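PDB 7MGV: CdnC from Chryseobacterium gregarium DSM 19109, which is an ATP-grasp ligase that installs single and bicyclic omega-ester macrocycles in the precursor peptide of a multicore graspetide natural product. Local coordinates for residues E149-I154 with I313-A318; K161-C166 with K228-K233; T190-Y195 with N201-N206. One frame throughout, in Å; residues are numbered along the deposited sequence.

Contact 1: E149-I154 with I313-A318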
loop_
_atom_site.group_PDB
_atom_site.type_symbol
_atom_site.label_atom_id
_atom_site.label_comp_id
_atom_site.label_asym_id
_atom_site.label_seq_id
_atom_site.Cartn_x
_atom_site.Cartn_y
_atom_site.Cartn_z
ATOM N N GLU A 149 -1.405 -3.774 -13.709
ATOM C CA GLU A 149 -0.391 -3.647 -14.749
ATOM C C GLU A 149 0.824 -4.510 -14.439
ATOM O O GLU A 149 1.357 -5.188 -15.326
ATOM C CB GLU A 149 0.012 -2.181 -14.909
ATOM C CG GLU A 149 0.540 -1.827 -16.291
ATOM C CD GLU A 149 0.803 -0.343 -16.456
ATOM O OE1 GLU A 149 1.830 0.014 -17.067
ATOM O OE2 GLU A 149 -0.018 0.467 -15.976
ATOM N N GLU A 150 1.273 -4.505 -13.179
ATOM C CA GLU A 150 2.399 -5.354 -12.807
ATOM C C GLU A 150 2.026 -6.829 -12.891
ATOM O O GLU A 150 2.862 -7.659 -13.260
ATOM C CB GLU A 150 2.902 -5.015 -11.403
ATOM C CG GLU A 150 4.255 -5.649 -11.108
ATOM C CD GLU A 150 4.603 -5.681 -9.635
ATOM O OE1 GLU A 150 3.678 -5.647 -8.795
ATOM O OE2 GLU A 150 5.807 -5.757 -9.316
ATOM N N GLN A 151 0.783 -7.177 -12.547
ATOM C CA GLN A 151 0.332 -8.555 -12.720
ATOM C C GLN A 151 0.486 -8.997 -14.168
ATOM O O GLN A 151 1.052 -10.059 -14.451
ATOM C CB GLN A 151 -1.125 -8.704 -12.281
ATOM C CG GLN A 151 -1.373 -8.542 -10.799
ATOM C CD GLN A 151 -2.849 -8.605 -10.461
ATOM O OE1 GLN A 151 -3.639 -9.205 -11.191
ATOM N NE2 GLN A 151 -3.229 -7.980 -9.354
ATOM N N LEU A 152 -0.010 -8.182 -15.104
ATOM C CA LEU A 152 0.069 -8.549 -16.513
ATOM C C LEU A 152 1.515 -8.615 -16.992
ATOM O O LEU A 152 1.894 -9.548 -17.710
ATOM C CB LEU A 152 -0.742 -7.565 -17.356
ATOM C CG LEU A 152 -2.256 -7.642 -17.139
ATOM C CD1 LEU A 152 -2.988 -6.579 -17.945
ATOM C CD2 LEU A 152 -2.772 -9.032 -17.484
ATOM N N LYS A 153 2.344 -7.646 -16.592
ATOM C CA LYS A 153 3.741 -7.645 -17.021
ATOM C C LYS A 153 4.486 -8.868 -16.492
ATOM O O LYS A 153 5.225 -9.530 -17.234
ATOM C CB LYS A 153 4.425 -6.353 -16.569
ATOM C CG LYS A 153 4.012 -5.132 -17.376
ATOM C CD LYS A 153 4.625 -3.853 -16.830
ATOM C CE LYS A 153 4.302 -2.667 -17.728
ATOM N NZ LYS A 153 4.797 -1.381 -17.165
ATOM N N ILE A 154 4.293 -9.193 -15.213
ATOM C CA ILE A 154 4.966 -10.346 -14.623
ATOM C C ILE A 154 4.483 -11.637 -15.270
ATOM O O ILE A 154 5.287 -12.524 -15.583
ATOM C CB ILE A 154 4.757 -10.358 -13.097
ATOM C CG1 ILE A 154 5.607 -9.270 -12.435
ATOM C CG2 ILE A 154 5.095 -11.721 -12.515
ATOM C CD1 ILE A 154 5.570 -9.303 -10.922
ATOM N N ILE A 313 -5.688 -13.676 -16.780
ATOM C CA ILE A 313 -6.509 -12.477 -16.685
ATOM C C ILE A 313 -6.078 -11.602 -15.514
ATOM O O ILE A 313 -5.787 -10.418 -15.687
ATOM C CB ILE A 313 -8.007 -12.842 -16.586
ATOM C CG1 ILE A 313 -8.416 -13.719 -17.772
ATOM C CG2 ILE A 313 -8.862 -11.585 -16.528
ATOM C CD1 ILE A 313 -8.112 -13.101 -19.124
ATOM N N GLU A 314 -6.021 -12.175 -14.314
ATOM C CA GLU A 314 -5.565 -11.455 -13.131
ATOM C C GLU A 314 -5.400 -12.449 -11.992
ATOM O O GLU A 314 -5.885 -13.582 -12.050
ATOM C CB GLU A 314 -6.534 -10.338 -12.730
ATOM C CG GLU A 314 -7.826 -10.824 -12.103
ATOM C CD GLU A 314 -8.643 -9.691 -11.511
ATOM O OE1 GLU A 314 -8.111 -8.962 -10.647
ATOM O OE2 GLU A 314 -9.814 -9.525 -11.912
ATOM N N ILE A 315 -4.702 -12.006 -10.953
ATOM C CA ILE A 315 -4.550 -12.756 -9.714
ATOM C C ILE A 315 -5.055 -11.880 -8.577
ATOM O O ILE A 315 -4.683 -10.704 -8.478
ATOM C CB ILE A 315 -3.088 -13.184 -9.480
ATOM C CG1 ILE A 315 -2.903 -13.720 -8.059
ATOM C CG2 ILE A 315 -2.132 -12.028 -9.752
ATOM C CD1 ILE A 315 -1.579 -14.413 -7.838
ATOM N N ASN A 316 -5.918 -12.441 -7.736
ATOM C CA ASN A 316 -6.477 -11.731 -6.591
ATOM C C ASN A 316 -5.850 -12.302 -5.328
ATOM O O ASN A 316 -6.072 -13.471 -4.991
ATOM C CB ASN A 316 -8.000 -11.847 -6.557
ATOM C CG ASN A 316 -8.634 -10.924 -5.528
ATOM O OD1 ASN A 316 -7.944 -10.177 -4.835
ATOM N ND2 ASN A 316 -9.958 -10.971 -5.429
ATOM N N ALA A 317 -5.062 -11.480 -4.633
ATOM C CA ALA A 317 -4.422 -11.923 -3.402
ATOM C C ALA A 317 -5.421 -12.139 -2.274
ATOM O O ALA A 317 -5.118 -12.871 -1.327
ATOM C CB ALA A 317 -3.359 -10.913 -2.969
ATOM N N ALA A 318 -6.601 -11.522 -2.355
ATOM C CA ALA A 318 -7.624 -11.644 -1.323
ATOM C C ALA A 318 -8.886 -12.322 -1.843
ATOM O O ALA A 318 -9.967 -12.125 -1.278
ATOM C CB ALA A 318 -7.964 -10.268 -0.744
#
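Gln151 OE1 accepts a hydrogen bond from the backbone N of Ile315 at 3.0 Å, joining helix 148-158 to strand 310-316. The N-H aims almost straight at the oxygen (172°), yet the donor stands above the amide plane, 50° out of it, so the bond is linear at the hydrogen without following a lone pair. Around this bond the fit is close: Ile315 CG2 lies 3.6 Å from Gln151 CD, and Glu314 CB is 3.5 Å from Gln151 OE1. The glutamine reaches the strand because its CG sits beside the backbone N (chi1 -68°) and the chain beyond is extended. A methyl adds to the contact, Leu152 CD2 resting 3.8 Å from Ile313 O. What fixes the amide's rotation is a second bond, from Gln151 NE2 to Leu145 O, so both polar atoms are satisfied within a buried contact. The axes of the short helix and strand pieces approach to 8.3 Å. Tyr293 of helix 280-293 packs on Gln151, while Trp73 of the second subunit packs on Leu152. Helix 139-145 meets Ile315 through Leu145, and strand 297-304 flanks strand 310-316, its Asp301 pairing by backbone bonds with Ile313 and Glu314.

Contact 2: K161-C166 with K228-K233. With ADP (adenosine-5'-diphosphate), chain F.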
loop_
_atom_site.group_PDB
_atom_site.type_symbol
_atom_site.label_atom_id
_atom_site.label_comp_id
_atom_site.label_asym_id
_atom_site.label_seq_id
_atom_site.Cartn_x
_atom_site.Cartn_y
_atom_site.Cartn_z
ATOM N N LYS A 161 0.397 -16.411 -21.628
ATOM C CA LYS A 161 -0.233 -15.604 -22.661
ATOM C C LYS A 161 -1.266 -14.694 -22.011
ATOM O O LYS A 161 -2.093 -15.158 -21.220
ATOM C CB LYS A 161 -0.883 -16.491 -23.722
ATOM C CG LYS A 161 0.080 -17.471 -24.365
ATOM C CD LYS A 161 1.256 -16.738 -24.999
ATOM C CE LYS A 161 2.561 -17.493 -24.789
ATOM N NZ LYS A 161 2.455 -18.894 -25.268
ATOM N N ILE A 162 -1.197 -13.403 -22.321
ATOM C CA ILE A 162 -2.144 -12.437 -21.775
ATOM C C ILE A 162 -2.848 -11.761 -22.946
ATOM O O ILE A 162 -2.294 -11.716 -24.054
ATOM C CB ILE A 162 -1.436 -11.416 -20.873
ATOM C CG1 ILE A 162 -0.481 -10.538 -21.692
ATOM C CG2 ILE A 162 -0.697 -12.111 -19.733
ATOM C CD1 ILE A 162 -0.034 -9.290 -20.962
ATOM N N PRO A 163 -4.063 -11.248 -22.766
ATOM C CA PRO A 163 -4.727 -10.559 -23.874
ATOM C C PRO A 163 -4.011 -9.265 -24.215
ATOM O O PRO A 163 -3.314 -8.674 -23.386
ATOM C CB PRO A 163 -6.138 -10.281 -23.336
ATOM C CG PRO A 163 -6.269 -11.100 -22.093
ATOM C CD PRO A 163 -4.892 -11.258 -21.550
ATOM N N ALA A 164 -4.170 -8.837 -25.465
ATOM C CA ALA A 164 -3.766 -7.487 -25.826
ATOM C C ALA A 164 -4.444 -6.497 -24.890
ATOM O O ALA A 164 -5.637 -6.614 -24.601
ATOM C CB ALA A 164 -4.126 -7.188 -27.283
ATOM N N THR A 165 -3.674 -5.530 -24.396
ATOM C CA THR A 165 -4.145 -4.663 -23.327
ATOM C C THR A 165 -3.703 -3.231 -23.590
ATOM O O THR A 165 -2.603 -2.991 -24.097
ATOM C CB THR A 165 -3.628 -5.136 -21.962
ATOM O OG1 THR A 165 -3.951 -6.519 -21.784
ATOM C CG2 THR A 165 -4.261 -4.337 -20.831
ATOM N N CYS A 166 -4.574 -2.281 -23.247
ATOM C CA CYS A 166 -4.268 -0.855 -23.335
ATOM C C CYS A 166 -4.925 -0.168 -22.145
ATOM O O CYS A 166 -6.147 -0.005 -22.120
ATOM C CB CYS A 166 -4.757 -0.253 -24.657
ATOM S SG CYS A 166 -4.435 1.527 -24.830
ATOM N N LYS A 228 -8.332 -7.027 -25.684
ATOM C CA LYS A 228 -8.883 -7.891 -26.718
ATOM C C LYS A 228 -9.801 -8.923 -26.079
ATOM O O LYS A 228 -9.445 -9.550 -25.076
ATOM C CB LYS A 228 -7.759 -8.581 -27.490
ATOM C CG LYS A 228 -8.238 -9.647 -28.465
ATOM C CD LYS A 228 -8.042 -9.212 -29.909
ATOM C CE LYS A 228 -8.671 -10.201 -30.877
ATOM N NZ LYS A 228 -10.154 -10.225 -30.749
ATOM N N LYS A 229 -10.993 -9.084 -26.644
ATOM C CA LYS A 229 -11.954 -10.034 -26.099
ATOM C C LYS A 229 -11.524 -11.450 -26.450
ATOM O O LYS A 229 -11.429 -11.804 -27.631
ATOM C CB LYS A 229 -13.361 -9.760 -26.624
ATOM C CG LYS A 229 -14.417 -10.646 -25.973
ATOM C CD LYS A 229 -15.803 -10.410 -26.548
ATOM C CE LYS A 229 -16.195 -11.520 -27.507
ATOM N NZ LYS A 229 -17.281 -12.369 -26.946
ATOM N N ILE A 230 -11.259 -12.254 -25.428
ATOM C CA ILE A 230 -10.954 -13.667 -25.605
ATOM C C ILE A 230 -12.271 -14.433 -25.621
ATOM O O ILE A 230 -13.041 -14.375 -24.657
ATOM C CB ILE A 230 -10.030 -14.183 -24.492
ATOM C CG1 ILE A 230 -8.882 -13.203 -24.247
ATOM C CG2 ILE A 230 -9.490 -15.561 -24.842
ATOM C CD1 ILE A 230 -8.028 -12.937 -25.472
ATOM N N GLU A 231 -12.538 -15.135 -26.720
ATOM C CA GLU A 231 -13.712 -15.993 -26.786
ATOM C C GLU A 231 -13.571 -17.126 -25.778
ATOM O O GLU A 231 -12.519 -17.767 -25.693
ATOM C CB GLU A 231 -13.891 -16.550 -28.198
ATOM C CG GLU A 231 -15.334 -16.567 -28.682
ATOM C CD GLU A 231 -15.988 -15.199 -28.617
ATOM O OE1 GLU A 231 -15.727 -14.370 -29.513
ATOM O OE2 GLU A 231 -16.765 -14.953 -27.669
ATOM N N LYS A 232 -14.626 -17.367 -25.006
ATOM C CA LYS A 232 -14.571 -18.310 -23.893
ATOM C C LYS A 232 -14.947 -19.705 -24.377
ATOM O O LYS A 232 -16.105 -19.960 -24.720
ATOM C CB LYS A 232 -15.500 -17.870 -22.764
ATOM C CG LYS A 232 -15.054 -16.625 -22.027
ATOM C CD LYS A 232 -15.686 -16.561 -20.646
ATOM C CE LYS A 232 -16.007 -15.129 -20.252
ATOM N NZ LYS A 232 -17.307 -15.028 -19.532
ATOM N N LYS A 233 -13.967 -20.607 -24.406
ATOM C CA LYS A 233 -14.275 -22.030 -24.444
ATOM C C LYS A 233 -14.343 -22.605 -23.037
ATOM O O LYS A 233 -15.227 -23.416 -22.736
ATOM C CB LYS A 233 -13.237 -22.792 -25.274
ATOM C CG LYS A 233 -13.390 -24.305 -25.193
ATOM C CD LYS A 233 -12.229 -25.037 -25.843
ATOM C CE LYS A 233 -12.408 -26.544 -25.729
ATOM N NZ LYS A 233 -11.369 -27.297 -26.483
HETATM P PB ADP F . -17.895 -10.584 -12.012
HETATM O O1B ADP F . -16.395 -10.751 -12.082
HETATM O O2B ADP F . -18.377 -9.849 -10.785
HETATM O O3B ADP F . -18.675 -11.830 -12.362
HETATM P PA ADP F . -17.050 -8.634 -13.805
HETATM O O1A ADP F . -16.190 -8.124 -12.673
HETATM O O2A ADP F . -17.644 -7.682 -14.817
HETATM O O3A ADP F . -18.214 -9.582 -13.230
HETATM O "O5'" ADP F . -16.204 -9.746 -14.594
HETATM C "C5'" ADP F . -15.446 -9.418 -15.748
HETATM C "C4'" ADP F . -15.713 -10.509 -16.775
HETATM O "O4'" ADP F . -15.142 -10.141 -18.029
HETATM C "C3'" ADP F . -15.113 -11.842 -16.358
HETATM O "O3'" ADP F . -16.156 -12.804 -16.178
HETATM C "C2'" ADP F . -14.222 -12.266 -17.506
HETATM O "O2'" ADP F . -14.554 -13.591 -17.924
HETATM C "C1'" ADP F . -14.501 -11.269 -18.618
HETATM N N9 ADP F . -13.231 -10.837 -19.241
HETATM C C8 ADP F . -12.223 -10.194 -18.621
HETATM N N7 ADP F . -11.203 -9.947 -19.481
HETATM C C5 ADP F . -11.562 -10.443 -20.681
HETATM C C6 ADP F . -10.953 -10.522 -22.027
HETATM N N6 ADP F . -9.723 -10.008 -22.269
HETATM N N1 ADP F . -11.669 -11.126 -23.002
HETATM C C2 ADP F . -12.893 -11.641 -22.777
HETATM N N3 ADP F . -13.506 -11.604 -21.582
HETATM C C4 ADP F . -12.899 -11.031 -20.516
#
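Pro163 CB meets Ile230 CD1 at 3.9 Å, the two side chains crossing at about a right angle, in the tightly packed part of the contact. Next to it, Pro163 CG lies 3.6 Å from N6 of ADP, so the proline ring touches both the isoleucine and the nucleotide. Ala164 CB and Lys228 CB, 3.9 Å apart, pack equally close, covered by helix 171-181, whose His181 touches both. The Lys228 N to Ala164 O hydrogen bond (2.9 Å, 156°) ties the backbones together where strand 165-168 borders strand 224-228 in the antiparallel sheet. From there residues 228-230 act as the adenine-binding linker expected of an ATP-grasp ligase: ADP N6 donates to Lys228 O at 2.9 Å, and Ile230 N donates to ADP N1 at 2.7 Å (166°). Lys229 CG lies 3.7 Å from ADP C2, while the end of its chain turns outward. The looser side begins there and where the Lys228 chain bends at chi2 and leads away: Lys229 NZ forms a salt bridge with OE2 of exposed Glu231, on the syn side of the carboxylate. Were Lys229 replaced by an alanine, Glu231 would probably lose its salt-bridge mate and a gap open beside ADP C2.

Contact 3: T190-Y195 with N201-N206. With ADP (adenosine-5'-diphosphate), chain F.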
loop_
_atom_site.group_PDB
_atom_site.type_symbol
_atom_site.label_atom_id
_atom_site.label_comp_id
_atom_site.label_asym_id
_atom_site.label_seq_id
_atom_site.Cartn_x
_atom_site.Cartn_y
_atom_site.Cartn_z
ATOM N N THR A 190 -11.082 -0.721 -10.708
ATOM C CA THR A 190 -11.908 -0.651 -9.509
ATOM C C THR A 190 -13.343 -0.396 -9.945
ATOM O O THR A 190 -13.593 0.524 -10.726
ATOM C CB THR A 190 -11.447 0.468 -8.564
ATOM O OG1 THR A 190 -11.838 1.738 -9.102
ATOM C CG2 THR A 190 -9.933 0.447 -8.378
ATOM N N GLY A 191 -14.281 -1.188 -9.436
ATOM C CA GLY A 191 -15.652 -1.138 -9.905
ATOM C C GLY A 191 -16.382 0.148 -9.533
ATOM O O GLY A 191 -15.817 1.117 -9.025
ATOM N N PHE A 192 -17.688 0.136 -9.808
ATOM C CA PHE A 192 -18.562 1.268 -9.523
ATOM C C PHE A 192 -20.012 0.803 -9.550
ATOM O O PHE A 192 -20.391 -0.018 -10.391
ATOM C CB PHE A 192 -18.357 2.408 -10.530
ATOM C CG PHE A 192 -19.362 3.522 -10.402
ATOM C CD1 PHE A 192 -19.410 4.304 -9.259
ATOM C CD2 PHE A 192 -20.261 3.787 -11.423
ATOM C CE1 PHE A 192 -20.331 5.330 -9.137
ATOM C CE2 PHE A 192 -21.187 4.811 -11.306
ATOM C CZ PHE A 192 -21.221 5.582 -10.161
ATOM N N ALA A 193 -20.816 1.337 -8.630
ATOM C CA ALA A 193 -22.238 1.031 -8.565
ATOM C C ALA A 193 -22.978 2.235 -8.001
ATOM O O ALA A 193 -22.414 3.026 -7.241
ATOM C CB ALA A 193 -22.510 -0.214 -7.712
ATOM N N ILE A 194 -24.249 2.367 -8.378
ATOM C CA ILE A 194 -25.046 3.520 -7.966
ATOM C C ILE A 194 -26.522 3.162 -8.086
ATOM O O ILE A 194 -26.938 2.512 -9.046
ATOM C CB ILE A 194 -24.686 4.773 -8.803
ATOM C CG1 ILE A 194 -25.538 5.973 -8.388
ATOM C CG2 ILE A 194 -24.832 4.489 -10.293
ATOM C CD1 ILE A 194 -25.238 7.231 -9.172
ATOM N N TYR A 195 -27.312 3.587 -7.103
ATOM C CA TYR A 195 -28.757 3.375 -7.131
ATOM C C TYR A 195 -29.405 4.574 -7.813
ATOM O O TYR A 195 -29.393 5.684 -7.273
ATOM C CB TYR A 195 -29.309 3.177 -5.722
ATOM C CG TYR A 195 -30.794 2.872 -5.681
ATOM C CD1 TYR A 195 -31.733 3.896 -5.635
ATOM C CD2 TYR A 195 -31.255 1.562 -5.693
ATOM C CE1 TYR A 195 -33.089 3.623 -5.601
ATOM C CE2 TYR A 195 -32.610 1.279 -5.659
ATOM C CZ TYR A 195 -33.521 2.313 -5.613
ATOM O OH TYR A 195 -34.869 2.039 -5.579
ATOM N N ASN A 201 -27.569 0.084 -10.401
ATOM C CA ASN A 201 -26.834 -0.050 -11.647
ATOM C C ASN A 201 -25.363 -0.260 -11.329
ATOM O O ASN A 201 -24.755 0.546 -10.615
ATOM C CB ASN A 201 -27.016 1.187 -12.530
ATOM C CG ASN A 201 -28.470 1.463 -12.854
ATOM O OD1 ASN A 201 -29.238 1.901 -11.997
ATOM N ND2 ASN A 201 -28.856 1.208 -14.098
ATOM N N VAL A 202 -24.799 -1.341 -11.860
ATOM C CA VAL A 202 -23.395 -1.677 -11.668
ATOM C C VAL A 202 -22.687 -1.594 -13.013
ATOM O O VAL A 202 -23.289 -1.819 -14.069
ATOM C CB VAL A 202 -23.228 -3.080 -11.044
ATOM C CG1 VAL A 202 -21.825 -3.261 -10.482
ATOM C CG2 VAL A 202 -24.274 -3.307 -9.966
ATOM N N VAL A 203 -21.401 -1.259 -12.969
ATOM C CA VAL A 203 -20.558 -1.257 -14.156
ATOM C C VAL A 203 -20.026 -2.666 -14.370
ATOM O O VAL A 203 -19.467 -3.276 -13.451
ATOM C CB VAL A 203 -19.410 -0.246 -14.013
ATOM C CG1 VAL A 203 -18.240 -0.635 -14.913
ATOM C CG2 VAL A 203 -19.895 1.158 -14.340
ATOM N N PHE A 204 -20.208 -3.188 -15.578
ATOM C CA PHE A 204 -19.734 -4.514 -15.941
ATOM C C PHE A 204 -18.727 -4.408 -17.076
ATOM O O PHE A 204 -18.756 -3.461 -17.868
ATOM C CB PHE A 204 -20.887 -5.429 -16.373
ATOM C CG PHE A 204 -21.850 -5.759 -15.273
ATOM C CD1 PHE A 204 -21.581 -6.787 -14.384
ATOM C CD2 PHE A 204 -23.030 -5.050 -15.131
ATOM C CE1 PHE A 204 -22.468 -7.098 -13.372
ATOM C CE2 PHE A 204 -23.921 -5.355 -14.120
ATOM C CZ PHE A 204 -23.640 -6.381 -13.239
ATOM N N THR A 205 -17.832 -5.389 -17.147
ATOM C CA THR A 205 -16.985 -5.531 -18.321
ATOM C C THR A 205 -17.857 -5.807 -19.538
ATOM O O THR A 205 -18.636 -6.764 -19.550
ATOM C CB THR A 205 -15.976 -6.659 -18.114
ATOM O OG1 THR A 205 -15.194 -6.390 -16.942
ATOM C CG2 THR A 205 -15.053 -6.780 -19.318
ATOM N N ASN A 206 -17.740 -4.957 -20.555
ATOM C CA ASN A 206 -18.584 -5.074 -21.733
ATOM C C ASN A 206 -17.780 -4.682 -22.962
ATOM O O ASN A 206 -16.788 -3.951 -22.874
ATOM C CB ASN A 206 -19.842 -4.205 -21.613
ATOM C CG ASN A 206 -21.006 -4.754 -22.414
ATOM O OD1 ASN A 206 -20.964 -5.885 -22.894
ATOM N ND2 ASN A 206 -22.056 -3.952 -22.558
HETATM P PB ADP F . -17.895 -10.584 -12.012
HETATM O O1B ADP F . -16.395 -10.751 -12.082
HETATM O O2B ADP F . -18.377 -9.849 -10.785
HETATM O O3B ADP F . -18.675 -11.830 -12.362
HETATM P PA ADP F . -17.050 -8.634 -13.805
HETATM O O1A ADP F . -16.190 -8.124 -12.673
HETATM O O2A ADP F . -17.644 -7.682 -14.817
HETATM O O3A ADP F . -18.214 -9.582 -13.230
HETATM O "O5'" ADP F . -16.204 -9.746 -14.594
HETATM C "C5'" ADP F . -15.446 -9.418 -15.748
HETATM C "C4'" ADP F . -15.713 -10.509 -16.775
HETATM O "O4'" ADP F . -15.142 -10.141 -18.029
HETATM C "C3'" ADP F . -15.113 -11.842 -16.358
HETATM O "O3'" ADP F . -16.156 -12.804 -16.178
HETATM C "C2'" ADP F . -14.222 -12.266 -17.506
HETATM O "O2'" ADP F . -14.554 -13.591 -17.924
HETATM C "C1'" ADP F . -14.501 -11.269 -18.618
HETATM N N9 ADP F . -13.231 -10.837 -19.241
HETATM C C8 ADP F . -12.223 -10.194 -18.621
HETATM N N7 ADP F . -11.203 -9.947 -19.481
HETATM C C5 ADP F . -11.562 -10.443 -20.681
HETATM C C6 ADP F . -10.953 -10.522 -22.027
HETATM N N6 ADP F . -9.723 -10.008 -22.269
HETATM N N1 ADP F . -11.669 -11.126 -23.002
HETATM C C2 ADP F . -12.893 -11.641 -22.777
HETATM N N3 ADP F . -13.506 -11.604 -21.582
HETATM C C4 ADP F . -12.899 -11.031 -20.516
#
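A beta hairpin, formed by strand 193-196 and strand 199-207, brings these segments together at the edge of the antiparallel sheet, where it serves both the bound peptide and the nucleotide. The register is set by Ile194 and Asn201, a hydrogen-bonded pair: Ile194 N donates to Asn201 O at 2.9 Å, in the carbonyl plane, and Asn201 N returns a bond to Ile194 O. Ala193 and Val202 follow as a non-hydrogen-bonded pair with CA atoms 4.3 Å apart, and here Ala193 CA approaches Asn201 O at 3.3 Å in a CA-H...O contact. The pairing begins one residue before strand 193-196, since Val203 N donates to Phe192 O at 3.0 Å (166°). On the face bearing Ala193 and Val202, Ala193 CB and Val202 CG1 meet loosely. With CG pointing opposite its own amide nitrogen (chi1 172°), Phe192 places its ring so that Val203 CG2 lies in plane at the ring edge, 3.9 Å from Phe192 CD2. The same ring makes an edge-to-face contact with an aromatic side chain of the bound peptide, and a strand of that peptide pairs with Asn201, Val202 and Val203 in an antiparallel ladder; Ala115 of the second subunit packs on Phe192. Further on, Phe204 presents the edge of its ring near ADP O2A, and Thr205 N donates to ADP O2A over a long but straight path, 3.3 Å and 173°.

Contacts 2 and 3 hold different parts of one ADP: residues 228-230 bind the adenine, whereas Thr205 bonds to the alpha-phosphate. Their centres are 21 Å apart and their nearest atoms about 7 Å, yet both reach the same antiparallel sheet, at the strands that are outermost within this chain. Contact 1 adjoins contact 2 directly, with centres 14 Å apart: Leu152 CD1 packs on Thr165 CG2 at 3.9 Å, and Ile313 CD1 on Pro163 CG at 4.0 Å. The Ile313 side chain also comes to about 4 Å from ADP. Contacts 1 and 3 do not touch, their nearest atoms being about 8 Å apart. All three contacts reach the second subunit.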